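NADP-dependent glyceraldehyde-3-phosphate dehydrogenase (Bacillus halodurans, PDB 3PRL) probably catalyses the NADP-dependent, non-phosphorylating oxidation of glyceraldehyde 3-phosphate, as a member of the aldehyde dehydrogenase family. Local coordinates at residues Gly41-Leu46 with Gly191-Ile196; Leu76-Ala81 with Thr120-Leu125; Phe185-Gln190 with Ile212-Gly217; Pro265-Asp270 with Ala416-Lys421; Arg298-Asp303 with Ile395-Ala400. All coordinates share one frame; numbering follows the deposited sequence.

Contact 1 of 5, residues Gly41-Leu46 with Gly191-Ile196; sequences GSIPAL and GSLSGI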
# COMPACT_ATOMS: atom_id res chain seq x y z
N GLY D 41 -35.67 32.92 2.70
CA GLY D 41 -36.20 32.32 1.50
C GLY D 41 -36.93 31.06 1.88
O GLY D 41 -37.35 30.89 3.03
N SER D 42 -37.09 30.17 0.91
CA SER D 42 -37.82 28.93 1.10
C SER D 42 -37.20 27.79 0.29
O SER D 42 -36.42 28.02 -0.64
CB SER D 42 -39.29 29.13 0.71
OG SER D 42 -39.38 29.63 -0.61
N ILE D 43 -37.56 26.56 0.66
CA ILE D 43 -37.20 25.37 -0.12
C ILE D 43 -38.48 24.60 -0.47
O ILE D 43 -39.48 24.72 0.25
CB ILE D 43 -36.19 24.45 0.62
CG1 ILE D 43 -36.80 23.91 1.92
CG2 ILE D 43 -34.88 25.19 0.85
CD1 ILE D 43 -36.01 22.80 2.53
N PRO D 44 -38.45 23.83 -1.56
CA PRO D 44 -39.64 23.04 -1.90
C PRO D 44 -39.78 21.83 -0.96
O PRO D 44 -38.79 21.15 -0.67
CB PRO D 44 -39.36 22.56 -3.33
CG PRO D 44 -38.15 23.35 -3.80
CD PRO D 44 -37.39 23.66 -2.57
N ALA D 45 -40.99 21.60 -0.47
CA ALA D 45 -41.30 20.38 0.28
C ALA D 45 -41.76 19.31 -0.70
O ALA D 45 -42.85 19.41 -1.27
CB ALA D 45 -42.36 20.65 1.33
N LEU D 46 -40.93 18.29 -0.89
CA LEU D 46 -41.15 17.29 -1.95
C LEU D 46 -42.03 16.14 -1.50
O LEU D 46 -42.16 15.87 -0.29
CB LEU D 46 -39.83 16.75 -2.50
CG LEU D 46 -39.01 17.59 -3.50
CD1 LEU D 46 -37.79 16.81 -4.01
CD2 LEU D 46 -39.86 18.09 -4.68
N GLY D 191 -30.17 24.86 6.63
CA GLY D 191 -28.92 24.59 5.90
C GLY D 191 -29.20 24.24 4.44
O GLY D 191 -28.29 24.26 3.60
N SER D 192 -30.45 23.92 4.14
CA SER D 192 -30.82 23.61 2.77
C SER D 192 -30.52 24.72 1.74
O SER D 192 -30.18 24.41 0.59
CB SER D 192 -32.30 23.22 2.71
OG SER D 192 -32.50 21.99 3.39
N LEU D 193 -30.65 26.00 2.12
CA LEU D 193 -30.30 27.08 1.16
C LEU D 193 -28.81 27.11 0.82
O LEU D 193 -28.44 27.27 -0.36
CB LEU D 193 -30.72 28.47 1.64
CG LEU D 193 -32.13 28.79 2.13
CD1 LEU D 193 -32.10 30.15 2.78
CD2 LEU D 193 -33.18 28.74 1.01
N SER D 194 -27.96 26.98 1.84
CA SER D 194 -26.51 26.95 1.64
C SER D 194 -26.10 25.73 0.82
O SER D 194 -25.34 25.86 -0.13
CB SER D 194 -25.75 27.00 2.97
OG SER D 194 -25.99 28.21 3.67
N GLY D 195 -26.62 24.56 1.16
CA GLY D 195 -26.41 23.36 0.34
C GLY D 195 -26.93 23.49 -1.10
O GLY D 195 -26.32 22.94 -2.01
N ILE D 196 -28.04 24.20 -1.31
CA ILE D 196 -28.53 24.37 -2.68
C ILE D 196 -27.53 25.22 -3.47
O ILE D 196 -27.11 24.82 -4.56
CB ILE D 196 -30.00 24.88 -2.77
CG1 ILE D 196 -30.99 23.84 -2.20
CG2 ILE D 196 -30.39 25.16 -4.20
CD1 ILE D 196 -32.40 24.44 -1.88

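Contact 2 of 5, residues Leu76-Ala81 with Thr120-Leu125; sequences LLYAWA and TADEAL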
# COMPACT_ATOMS: atom_id res chain seq x y z
N LEU D 76 -14.32 17.63 -13.08
CA LEU D 76 -15.58 18.19 -12.58
C LEU D 76 -15.45 18.65 -11.13
O LEU D 76 -16.01 19.67 -10.74
CB LEU D 76 -16.75 17.20 -12.72
CG LEU D 76 -18.13 17.65 -12.18
CD1 LEU D 76 -18.65 18.94 -12.86
CD2 LEU D 76 -19.19 16.53 -12.25
N LEU D 77 -14.70 17.90 -10.34
CA LEU D 77 -14.49 18.25 -8.95
C LEU D 77 -13.66 19.52 -8.85
O LEU D 77 -14.08 20.44 -8.18
CB LEU D 77 -13.87 17.08 -8.15
CG LEU D 77 -14.85 16.15 -7.44
CD1 LEU D 77 -15.82 15.45 -8.40
CD2 LEU D 77 -14.10 15.11 -6.58
N TYR D 78 -12.51 19.54 -9.53
CA TYR D 78 -11.65 20.71 -9.62
C TYR D 78 -12.49 21.94 -9.97
O TYR D 78 -12.41 22.96 -9.30
CB TYR D 78 -10.56 20.53 -10.70
CG TYR D 78 -9.50 19.47 -10.44
CD1 TYR D 78 -9.23 19.03 -9.15
CD2 TYR D 78 -8.74 18.94 -11.48
CE1 TYR D 78 -8.25 18.08 -8.90
CE2 TYR D 78 -7.76 17.98 -11.24
CZ TYR D 78 -7.52 17.55 -9.95
OH TYR D 78 -6.55 16.61 -9.70
N ALA D 79 -13.30 21.82 -11.03
CA ALA D 79 -14.15 22.93 -11.52
C ALA D 79 -15.14 23.41 -10.47
O ALA D 79 -15.35 24.61 -10.30
CB ALA D 79 -14.90 22.53 -12.79
N TRP D 80 -15.74 22.46 -9.76
CA TRP D 80 -16.69 22.76 -8.70
C TRP D 80 -15.97 23.51 -7.58
O TRP D 80 -16.47 24.51 -7.09
CB TRP D 80 -17.30 21.46 -8.19
CG TRP D 80 -18.27 21.55 -7.06
CD1 TRP D 80 -19.07 22.62 -6.72
CD2 TRP D 80 -18.59 20.51 -6.14
NE1 TRP D 80 -19.84 22.30 -5.64
CE2 TRP D 80 -19.57 21.01 -5.26
CE3 TRP D 80 -18.15 19.19 -5.98
CZ2 TRP D 80 -20.11 20.24 -4.23
CZ3 TRP D 80 -18.67 18.44 -4.95
CH2 TRP D 80 -19.65 18.96 -4.09
N ALA D 81 -14.79 23.01 -7.20
CA ALA D 81 -13.98 23.61 -6.14
C ALA D 81 -13.62 25.05 -6.48
O ALA D 81 -13.75 25.94 -5.62
CB ALA D 81 -12.74 22.81 -5.91
N THR D 120 -9.73 15.25 -2.44
CA THR D 120 -10.56 14.08 -2.73
C THR D 120 -10.41 13.67 -4.19
O THR D 120 -10.27 12.47 -4.50
CB THR D 120 -12.09 14.38 -2.44
OG1 THR D 120 -12.30 14.56 -1.03
CG2 THR D 120 -12.98 13.27 -2.90
N ALA D 121 -10.54 14.64 -5.09
CA ALA D 121 -10.29 14.41 -6.53
C ALA D 121 -8.93 13.75 -6.79
O ALA D 121 -8.87 12.70 -7.45
CB ALA D 121 -10.41 15.69 -7.32
N ASP D 122 -7.85 14.34 -6.27
CA ASP D 122 -6.48 13.80 -6.47
C ASP D 122 -6.34 12.40 -5.83
O ASP D 122 -5.64 11.53 -6.34
CB ASP D 122 -5.37 14.69 -5.87
CG ASP D 122 -5.57 16.19 -6.11
OD1 ASP D 122 -5.84 16.60 -7.25
OD2 ASP D 122 -5.39 16.97 -5.13
N GLU D 123 -7.00 12.21 -4.69
CA GLU D 123 -6.94 10.91 -4.01
C GLU D 123 -7.60 9.80 -4.83
O GLU D 123 -7.16 8.64 -4.80
CB GLU D 123 -7.54 10.99 -2.61
CG GLU D 123 -7.19 9.80 -1.71
CD GLU D 123 -5.72 9.74 -1.30
OE1 GLU D 123 -5.12 8.66 -1.40
OE2 GLU D 123 -5.16 10.77 -0.87
N ALA D 124 -8.64 10.16 -5.59
CA ALA D 124 -9.32 9.19 -6.44
C ALA D 124 -8.42 8.73 -7.59
O ALA D 124 -8.38 7.53 -7.92
CB ALA D 124 -10.62 9.75 -6.96
N LEU D 125 -7.70 9.67 -8.18
CA LEU D 125 -6.69 9.38 -9.20
C LEU D 125 -5.66 8.34 -8.75
O LEU D 125 -4.97 7.74 -9.57
CB LEU D 125 -5.92 10.65 -9.57
CG LEU D 125 -6.52 11.68 -10.52
CD1 LEU D 125 -5.45 12.71 -10.81
CD2 LEU D 125 -7.09 11.05 -11.81

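Contact 3 of 5, residues Phe185-Gln190 with Ile212-Gly217; sequences FKPATQ and IQVVTG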
# COMPACT_ATOMS: atom_id res chain seq x y z
N PHE D 185 -28.95 13.90 -2.72
CA PHE D 185 -28.53 14.82 -1.66
C PHE D 185 -29.72 15.38 -0.87
O PHE D 185 -30.58 16.07 -1.43
CB PHE D 185 -27.72 15.98 -2.24
CG PHE D 185 -27.27 17.03 -1.21
CD1 PHE D 185 -26.84 16.64 0.07
CD2 PHE D 185 -27.27 18.39 -1.53
CE1 PHE D 185 -26.45 17.58 1.02
CE2 PHE D 185 -26.85 19.34 -0.59
CZ PHE D 185 -26.44 18.94 0.69
N LYS D 186 -29.76 15.08 0.43
CA LYS D 186 -30.77 15.67 1.34
C LYS D 186 -30.12 16.52 2.43
O LYS D 186 -29.64 15.98 3.42
CB LYS D 186 -31.65 14.57 1.97
CG LYS D 186 -32.76 15.09 2.97
CD LYS D 186 -33.43 16.39 2.49
CE LYS D 186 -33.97 17.24 3.64
NZ LYS D 186 -33.94 18.71 3.29
N PRO D 187 -30.11 17.87 2.25
CA PRO D 187 -29.54 18.73 3.31
C PRO D 187 -30.42 18.77 4.54
O PRO D 187 -31.60 18.50 4.45
CB PRO D 187 -29.53 20.13 2.66
CG PRO D 187 -30.51 20.07 1.56
CD PRO D 187 -30.52 18.65 1.07
N ALA D 188 -29.86 19.11 5.70
CA ALA D 188 -30.71 19.52 6.82
C ALA D 188 -31.54 20.70 6.31
O ALA D 188 -31.04 21.55 5.55
CB ALA D 188 -29.87 19.93 8.00
N THR D 189 -32.80 20.76 6.72
CA THR D 189 -33.69 21.83 6.24
C THR D 189 -33.14 23.20 6.64
O THR D 189 -33.13 24.14 5.83
CB THR D 189 -35.16 21.62 6.68
OG1 THR D 189 -35.73 20.55 5.91
CG2 THR D 189 -36.01 22.90 6.45
N GLN D 190 -32.70 23.31 7.89
CA GLN D 190 -31.92 24.47 8.28
C GLN D 190 -30.50 24.23 7.76
O GLN D 190 -29.74 23.46 8.35
CB GLN D 190 -31.96 24.69 9.80
CG GLN D 190 -31.71 26.15 10.23
CD GLN D 190 -32.76 27.11 9.70
OE1 GLN D 190 -33.96 26.83 9.75
NE2 GLN D 190 -32.32 28.27 9.20
N ILE D 212 -26.05 14.33 -9.66
CA ILE D 212 -26.46 14.96 -8.42
C ILE D 212 -27.94 15.35 -8.51
O ILE D 212 -28.36 16.07 -9.43
CB ILE D 212 -25.56 16.20 -8.08
CG1 ILE D 212 -26.00 16.89 -6.77
CG2 ILE D 212 -25.51 17.20 -9.25
CD1 ILE D 212 -25.65 16.10 -5.51
N GLN D 213 -28.72 14.85 -7.55
CA GLN D 213 -30.11 15.24 -7.35
C GLN D 213 -30.24 15.81 -5.93
O GLN D 213 -29.64 15.27 -4.99
CB GLN D 213 -31.04 14.04 -7.53
CG GLN D 213 -30.71 13.16 -8.74
CD GLN D 213 -31.25 13.71 -10.05
OE1 GLN D 213 -31.04 14.88 -10.40
NE2 GLN D 213 -31.97 12.86 -10.78
N VAL D 214 -30.99 16.90 -5.79
CA VAL D 214 -31.26 17.47 -4.46
C VAL D 214 -32.68 17.15 -4.04
O VAL D 214 -33.63 17.44 -4.76
CB VAL D 214 -31.05 19.01 -4.40
CG1 VAL D 214 -31.19 19.53 -2.96
CG2 VAL D 214 -29.70 19.40 -5.00
N VAL D 215 -32.82 16.49 -2.90
CA VAL D 215 -34.14 16.21 -2.37
C VAL D 215 -34.34 17.04 -1.13
O VAL D 215 -33.55 16.98 -0.21
CB VAL D 215 -34.39 14.70 -2.11
CG1 VAL D 215 -34.52 13.95 -3.45
CG2 VAL D 215 -33.28 14.08 -1.24
N THR D 216 -35.39 17.86 -1.13
CA THR D 216 -35.75 18.62 0.05
C THR D 216 -37.19 18.32 0.42
O THR D 216 -38.02 17.98 -0.43
CB THR D 216 -35.55 20.15 -0.13
OG1 THR D 216 -36.26 20.59 -1.29
CG2 THR D 216 -34.06 20.49 -0.28
N GLY D 217 -37.49 18.44 1.70
CA GLY D 217 -38.80 18.07 2.19
C GLY D 217 -38.75 18.06 3.69
O GLY D 217 -37.67 18.03 4.28

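Contact 4 of 5, residues Pro265-Asp270 with Ala416-Lys421; sequences PAIVLD and ASIFTK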
# COMPACT_ATOMS: atom_id res chain seq x y z
N PRO D 265 -13.95 14.13 26.09
CA PRO D 265 -13.33 14.58 27.34
C PRO D 265 -12.01 15.29 27.12
O PRO D 265 -11.28 14.99 26.15
CB PRO D 265 -13.08 13.29 28.11
CG PRO D 265 -12.93 12.23 27.01
CD PRO D 265 -13.89 12.66 25.93
N ALA D 266 -11.70 16.23 28.00
CA ALA D 266 -10.37 16.77 28.09
C ALA D 266 -9.82 16.21 29.38
O ALA D 266 -10.43 16.35 30.44
CB ALA D 266 -10.42 18.27 28.14
N ILE D 267 -8.68 15.54 29.29
CA ILE D 267 -8.01 15.02 30.47
C ILE D 267 -6.78 15.86 30.74
O ILE D 267 -5.93 16.02 29.86
CB ILE D 267 -7.66 13.53 30.30
CG1 ILE D 267 -8.94 12.74 29.96
CG2 ILE D 267 -6.97 13.00 31.55
CD1 ILE D 267 -8.78 11.23 29.81
N VAL D 268 -6.71 16.43 31.95
CA VAL D 268 -5.62 17.30 32.37
C VAL D 268 -4.91 16.72 33.60
O VAL D 268 -5.47 16.70 34.70
CB VAL D 268 -6.11 18.75 32.63
CG1 VAL D 268 -4.97 19.73 32.53
CG2 VAL D 268 -7.22 19.14 31.64
N LEU D 269 -3.70 16.18 33.40
CA LEU D 269 -2.90 15.63 34.49
C LEU D 269 -2.01 16.69 35.15
O LEU D 269 -1.91 17.81 34.65
CB LEU D 269 -2.05 14.44 34.01
CG LEU D 269 -2.80 13.20 33.50
CD1 LEU D 269 -1.82 12.09 33.07
CD2 LEU D 269 -3.79 12.68 34.54
N ASP D 270 -1.39 16.34 36.28
CA ASP D 270 -0.58 17.26 37.10
C ASP D 270 0.55 17.99 36.35
O ASP D 270 0.76 19.20 36.55
CB ASP D 270 -0.05 16.51 38.34
CG ASP D 270 1.22 17.12 38.94
OD1 ASP D 270 1.50 18.33 38.76
OD2 ASP D 270 1.96 16.36 39.62
N ALA D 416 -11.05 12.44 21.94
CA ALA D 416 -10.62 12.84 23.29
C ALA D 416 -9.27 13.55 23.27
O ALA D 416 -8.47 13.38 22.34
CB ALA D 416 -10.54 11.62 24.23
N SER D 417 -9.01 14.34 24.32
CA SER D 417 -7.71 14.98 24.54
C SER D 417 -7.05 14.51 25.85
O SER D 417 -7.73 14.38 26.87
CB SER D 417 -7.89 16.50 24.59
OG SER D 417 -8.56 17.01 23.46
N ILE D 418 -5.73 14.26 25.81
CA ILE D 418 -4.93 14.09 27.03
C ILE D 418 -3.90 15.22 27.12
O ILE D 418 -3.21 15.53 26.13
CB ILE D 418 -4.17 12.72 27.11
CG1 ILE D 418 -4.97 11.56 26.49
CG2 ILE D 418 -3.72 12.40 28.57
CD1 ILE D 418 -6.29 11.25 27.18
N PHE D 419 -3.80 15.84 28.30
CA PHE D 419 -2.86 16.94 28.54
C PHE D 419 -1.82 16.60 29.62
O PHE D 419 -2.17 16.28 30.77
CB PHE D 419 -3.63 18.21 28.88
CG PHE D 419 -4.43 18.77 27.72
CD1 PHE D 419 -3.84 19.64 26.82
CD2 PHE D 419 -5.78 18.43 27.55
CE1 PHE D 419 -4.58 20.18 25.75
CE2 PHE D 419 -6.52 18.94 26.49
CZ PHE D 419 -5.91 19.82 25.58
N THR D 420 -0.55 16.65 29.23
CA THR D 420 0.57 16.09 30.00
C THR D 420 1.87 16.49 29.32
O THR D 420 1.89 16.74 28.11
CB THR D 420 0.56 14.54 29.94
OG1 THR D 420 -0.76 14.05 29.67
CG2 THR D 420 1.08 13.94 31.23
N LYS D 421 2.95 16.55 30.08
CA LYS D 421 4.27 16.65 29.48
C LYS D 421 4.84 15.25 29.28
O LYS D 421 5.81 15.07 28.54
CB LYS D 421 5.23 17.48 30.34
CG LYS D 421 4.67 18.83 30.80
CD LYS D 421 4.65 19.88 29.71
CE LYS D 421 4.79 21.26 30.34
NZ LYS D 421 5.31 22.26 29.36

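Contact 5 of 5, residues Arg298-Asp303 with Ile395-Ala400; sequences RVFVQD and IRVKDA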
# COMPACT_ATOMS: atom_id res chain seq x y z
N ARG D 298 -16.27 18.08 28.18
CA ARG D 298 -16.05 17.51 29.51
C ARG D 298 -14.60 17.72 29.90
O ARG D 298 -13.70 17.35 29.13
CB ARG D 298 -16.26 15.99 29.45
CG ARG D 298 -17.62 15.46 29.80
CD ARG D 298 -17.51 13.96 30.07
NE ARG D 298 -17.24 13.16 28.87
CZ ARG D 298 -17.28 11.83 28.82
NH1 ARG D 298 -17.60 11.13 29.91
NH2 ARG D 298 -17.02 11.19 27.68
N VAL D 299 -14.35 18.30 31.07
CA VAL D 299 -12.98 18.34 31.57
C VAL D 299 -12.82 17.48 32.82
O VAL D 299 -13.34 17.81 33.88
CB VAL D 299 -12.48 19.77 31.88
CG1 VAL D 299 -11.02 19.72 32.35
CG2 VAL D 299 -12.63 20.69 30.67
N PHE D 300 -12.09 16.38 32.69
CA PHE D 300 -11.60 15.67 33.87
C PHE D 300 -10.23 16.26 34.21
O PHE D 300 -9.27 16.07 33.46
CB PHE D 300 -11.45 14.17 33.60
CG PHE D 300 -12.72 13.49 33.15
CD1 PHE D 300 -13.74 13.23 34.06
CD2 PHE D 300 -12.89 13.10 31.83
CE1 PHE D 300 -14.91 12.60 33.65
CE2 PHE D 300 -14.05 12.46 31.42
CZ PHE D 300 -15.06 12.21 32.32
N VAL D 301 -10.13 16.98 35.32
CA VAL D 301 -8.88 17.62 35.72
C VAL D 301 -8.38 17.13 37.08
O VAL D 301 -9.15 17.09 38.04
CB VAL D 301 -8.99 19.19 35.71
CG1 VAL D 301 -10.05 19.68 36.67
CG2 VAL D 301 -7.65 19.83 36.00
N GLN D 302 -7.11 16.77 37.15
CA GLN D 302 -6.53 16.27 38.40
C GLN D 302 -6.65 17.32 39.50
O GLN D 302 -6.52 18.52 39.23
CB GLN D 302 -5.07 15.86 38.21
CG GLN D 302 -4.65 14.75 39.15
CD GLN D 302 -3.18 14.45 39.09
OE1 GLN D 302 -2.74 13.61 38.31
NE2 GLN D 302 -2.41 15.14 39.91
N ASP D 303 -6.90 16.88 40.72
CA ASP D 303 -7.11 17.79 41.86
C ASP D 303 -5.94 18.75 42.14
O ASP D 303 -6.17 19.94 42.39
CB ASP D 303 -7.54 17.04 43.13
CG ASP D 303 -6.73 15.77 43.38
OD1 ASP D 303 -5.56 15.85 43.83
OD2 ASP D 303 -7.29 14.67 43.15
N ILE D 395 -14.83 18.57 35.73
CA ILE D 395 -14.99 17.46 36.65
C ILE D 395 -13.67 17.24 37.37
O ILE D 395 -12.66 16.91 36.76
CB ILE D 395 -15.53 16.18 35.95
CG1 ILE D 395 -16.95 16.43 35.41
CG2 ILE D 395 -15.53 14.99 36.91
CD1 ILE D 395 -17.44 15.39 34.42
N ARG D 396 -13.67 17.49 38.67
CA ARG D 396 -12.46 17.39 39.47
C ARG D 396 -12.19 15.91 39.73
O ARG D 396 -13.02 15.19 40.29
CB ARG D 396 -12.55 18.20 40.77
CG ARG D 396 -13.50 19.40 40.72
CD ARG D 396 -13.00 20.57 41.55
NE ARG D 396 -12.34 21.59 40.72
CZ ARG D 396 -11.60 22.59 41.18
NH1 ARG D 396 -11.39 22.74 42.48
NH2 ARG D 396 -11.05 23.45 40.33
N VAL D 397 -11.03 15.45 39.27
CA VAL D 397 -10.69 14.03 39.32
C VAL D 397 -9.41 13.81 40.15
O VAL D 397 -8.67 14.76 40.40
CB VAL D 397 -10.57 13.47 37.88
CG1 VAL D 397 -10.05 12.06 37.87
CG2 VAL D 397 -11.92 13.52 37.19
N LYS D 398 -9.17 12.58 40.60
CA LYS D 398 -7.98 12.25 41.38
C LYS D 398 -6.79 11.86 40.51
O LYS D 398 -5.66 12.26 40.79
CB LYS D 398 -8.28 11.12 42.39
CG LYS D 398 -7.57 11.28 43.74
CD LYS D 398 -7.15 9.93 44.36
CE LYS D 398 -8.31 8.91 44.44
NZ LYS D 398 -7.83 7.52 44.74
N ASP D 399 -7.03 11.05 39.48
CA ASP D 399 -5.96 10.57 38.63
C ASP D 399 -6.42 10.30 37.20
O ASP D 399 -7.59 10.52 36.87
CB ASP D 399 -5.30 9.33 39.24
CG ASP D 399 -6.31 8.26 39.64
OD1 ASP D 399 -7.39 8.17 39.02
OD2 ASP D 399 -6.03 7.50 40.58
N ALA D 400 -5.50 9.83 36.36
CA ALA D 400 -5.82 9.44 35.00
C ALA D 400 -6.78 8.25 35.03
O ALA D 400 -7.70 8.17 34.22
CB ALA D 400 -4.55 9.09 34.23

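Contact 1 of 5, residues Gly41-Leu46 with Gly191-Ile196
Beside the cofactor-binding region of this aldehyde dehydrogenase, I43 of strand 39-44 presses its branched side chain onto S192, L193 and I196 in the first turn of helix 192-204. Strand and helix run at 76° to each other, with their axes 9.2 Å apart, and the meeting is purely van der Waals. I43 carries it with two methyls. CG2 sits 3.8 Å from I196 CD1 and 3.9 Å from L193 CD2, while CD1 lies 3.7 Å from S192 OG. With CG1 lodged between the backbone N and the carbonyl carbon (chi1 62°), I43 turns both branches to the helix. L193 also brings CD2 to 3.7 Å from S42 O. At position 192 a small serine leaves room for the isoleucine methyl, and its hydroxyl is satisfied by A188 O. G41 has backbone angles that call for glycine. Replacing I43 by an alanine would probably open a gap over the helix turn and leave I196 CD1 and L193 CD2 without their shared partner. G191 is the N-cap of this helix, which is the crossover helix of a beta-alpha-beta unit in a Rossmann-like nucleotide-binding domain.

Contact 2 of 5, residues Leu76-Ala81 with Thr120-Leu125
The ring of Y78 meets D122 at its edge, near the ring plane, while the methyl of A121 approaches the same ring obliquely, its CB 3.6 Å from Y78 CE1. Y78 was modelled in two conformers; in the one described, Y78 OH donates to D122 OD1 at 2.6 Å, arriving nearly in line with the C-O bond. Ring and carboxylate planes are turned 46° apart. D122 CG, beside the backbone N and anti to the carbonyl carbon (chi1 -42°), swings the carboxylate toward the ring. Both residues belong to an antiparallel helix pair, 70-86 against 103-124, whose axes here pass 9.9 Å apart at 169°. The small side chain of A121 suits the closest approach, where its CB lies 3.8 Å from L77 CD2. L77 also packs on A174 and V178 of helix 167-178. An alanine in place of D122 would probably leave the Y78 hydroxyl without this acceptor and the ring freer to turn. D122 lies at a subunit boundary: its OD1 comes close to OD2 of D122 of the second subunit, a like-charge approach that may raise the pKa of one carboxylate. Its own OD2 makes a long, weak ion pair with R126 of that subunit.

Contact 3 of 5, residues Phe185-Gln190 with Ile212-Gly217
F185 and V214 stand side by side on one face of a parallel strand pair, the two strands of a beta-alpha-beta crossover that runs from strand 182-186 through helix 192-204 to strand 212-214. F185 points its ring away from the backbone N (chi1 178°), and the neighbouring P187 lies across one face of it, CD 3.9 Å above the plane and over the centre. V214 reaches the ring obliquely, with CG1 4.3 Å from F185 CD2, and its chain meets P187 at about a right angle. At the other end, I212 brings CD1 to within 3.9 Å of F185 CB. V199 of the crossover helix packs on both F185 and V214, so apolar residues suit this buried face. K186 turns the other way. Its CB packs 3.6 Å from V215 CG2, and its NZ makes a weak hydrogen bond to P187 O. K186 and T189 both bind NADP, here absent, and a lysine at the strand end can probably bring its charge to the cofactor. T216 adds CG2 at 4.0 Å from P187 CG. Two backbone bonds join the strands around F185: its N donates to Q213 O at 2.7 Å, and V215 N reaches F185 O at 2.7 Å.

Contact 4 of 5, residues Pro265-Asp270 with Ala416-Lys421
I267 and I418 form the tight part of this contact, where two parallel strands, 264-268 and 415-419, lie 4.7 Å apart. Their side chains run alongside each other in the same direction. I267 extends straight, whereas I418 bends at chi2 (-63°), which swings its CD1 to 3.6 Å from I267 CD1. Branched aliphatic residues suit a buried sheet face. The F419 ring occupies the opposite face; I267 O lies in its plane at the edge, 3.3 Å from F419 CD2, and the same oxygen accepts the short bond from F419 N at 2.6 Å. A266 and V268 share that face, where the side chains touch more loosely: A266 CB stays 4.3 Å from F419 CE2, the small methyl leaving room for the ring. P265, which lacks an N-H, takes part through its carbonyl oxygen, which S417 N meets at 3.0 Å, and through its ring, with CG 3.7 Å from A416 CB. The C-terminal end leads out to solvent. L269 N still bonds to F419 O, L269 CD1 stands 3.9 Å from T420 CG2, and the buried T420 OG1 has no partner in the model. Beyond them, D270 and K421 are charged, exposed residues that do not meet. Helix 274-286 covers the face of A266, V268 and F419, helix 423-431 covers L269 and I418, and strands 296-302 and 437-440 flank the pair on its outer edges.

Contact 5 of 5, residues Arg298-Asp303 with Ile395-Ala400
The carbonyl oxygen of I395 accepts V301 N of the facing strand at 2.9 Å, and the CA-H of F300 makes a further, weaker CA-H...O contact with it, F300 CA lying 3.3 Å from I395 O. V397 N then bonds to V301 O at 2.8 Å. These bonds join strands 296-302 and 391-397 in parallel within the sheet of the aldehyde dehydrogenase catalytic domain, at 33° to one another. On one face of the pair, F300, I395 and V397 pack together. F300 stands with CG anti to its carbonyl carbon (chi1 -58°), and from there its CD1 touches two branches: V397 CG2 at 3.6 Å, met at the ring edge near its plane, and I395 CG2 at 3.8 Å, approached obliquely. R298 NH1 also lies at that ring's edge, in plane, and A403, L406 and S407 of helix 400-409 cover the phenylalanine. Beta-branched valine and isoleucine favour extended backbone angles and fill the spaces beside the ring. On the other face, V301 and R396 pack under helix 303-317, where R396 NH1 forms a salt bridge with D307. The C-terminal ends are more open to solvent: Q302 lays its CG against K398 O, and D303 N makes a weak bond to V397 O. Just past this edge, D399, the N-cap of helix 400-409, accepts with OD1 from E402 N.

The five contacts form two touching pairs, with contact 2 apart. Contacts 1 and 3 lie 7 Å apart, centre to centre, and touch where P44 and L46 meet T216; helix 192-204, which enters contact 1, is also the crossover helix of contact 3. Along the chain their segments alternate, tying the N-terminal strands to the nucleotide-binding region. Contact 2, with its centre 25 Å from that of contact 1 and 22 Å from that of contact 3, is nested inside the loop that contact 1 closes and joins two helices at an interface with neighbouring subunits. Contacts 4 and 5 share one sheet of the catalytic domain, where strands 264-268 and 296-302 are neighbours, with contact 5 nested inside contact 4; the centres of contacts 1 and 4 are 42 Å apart.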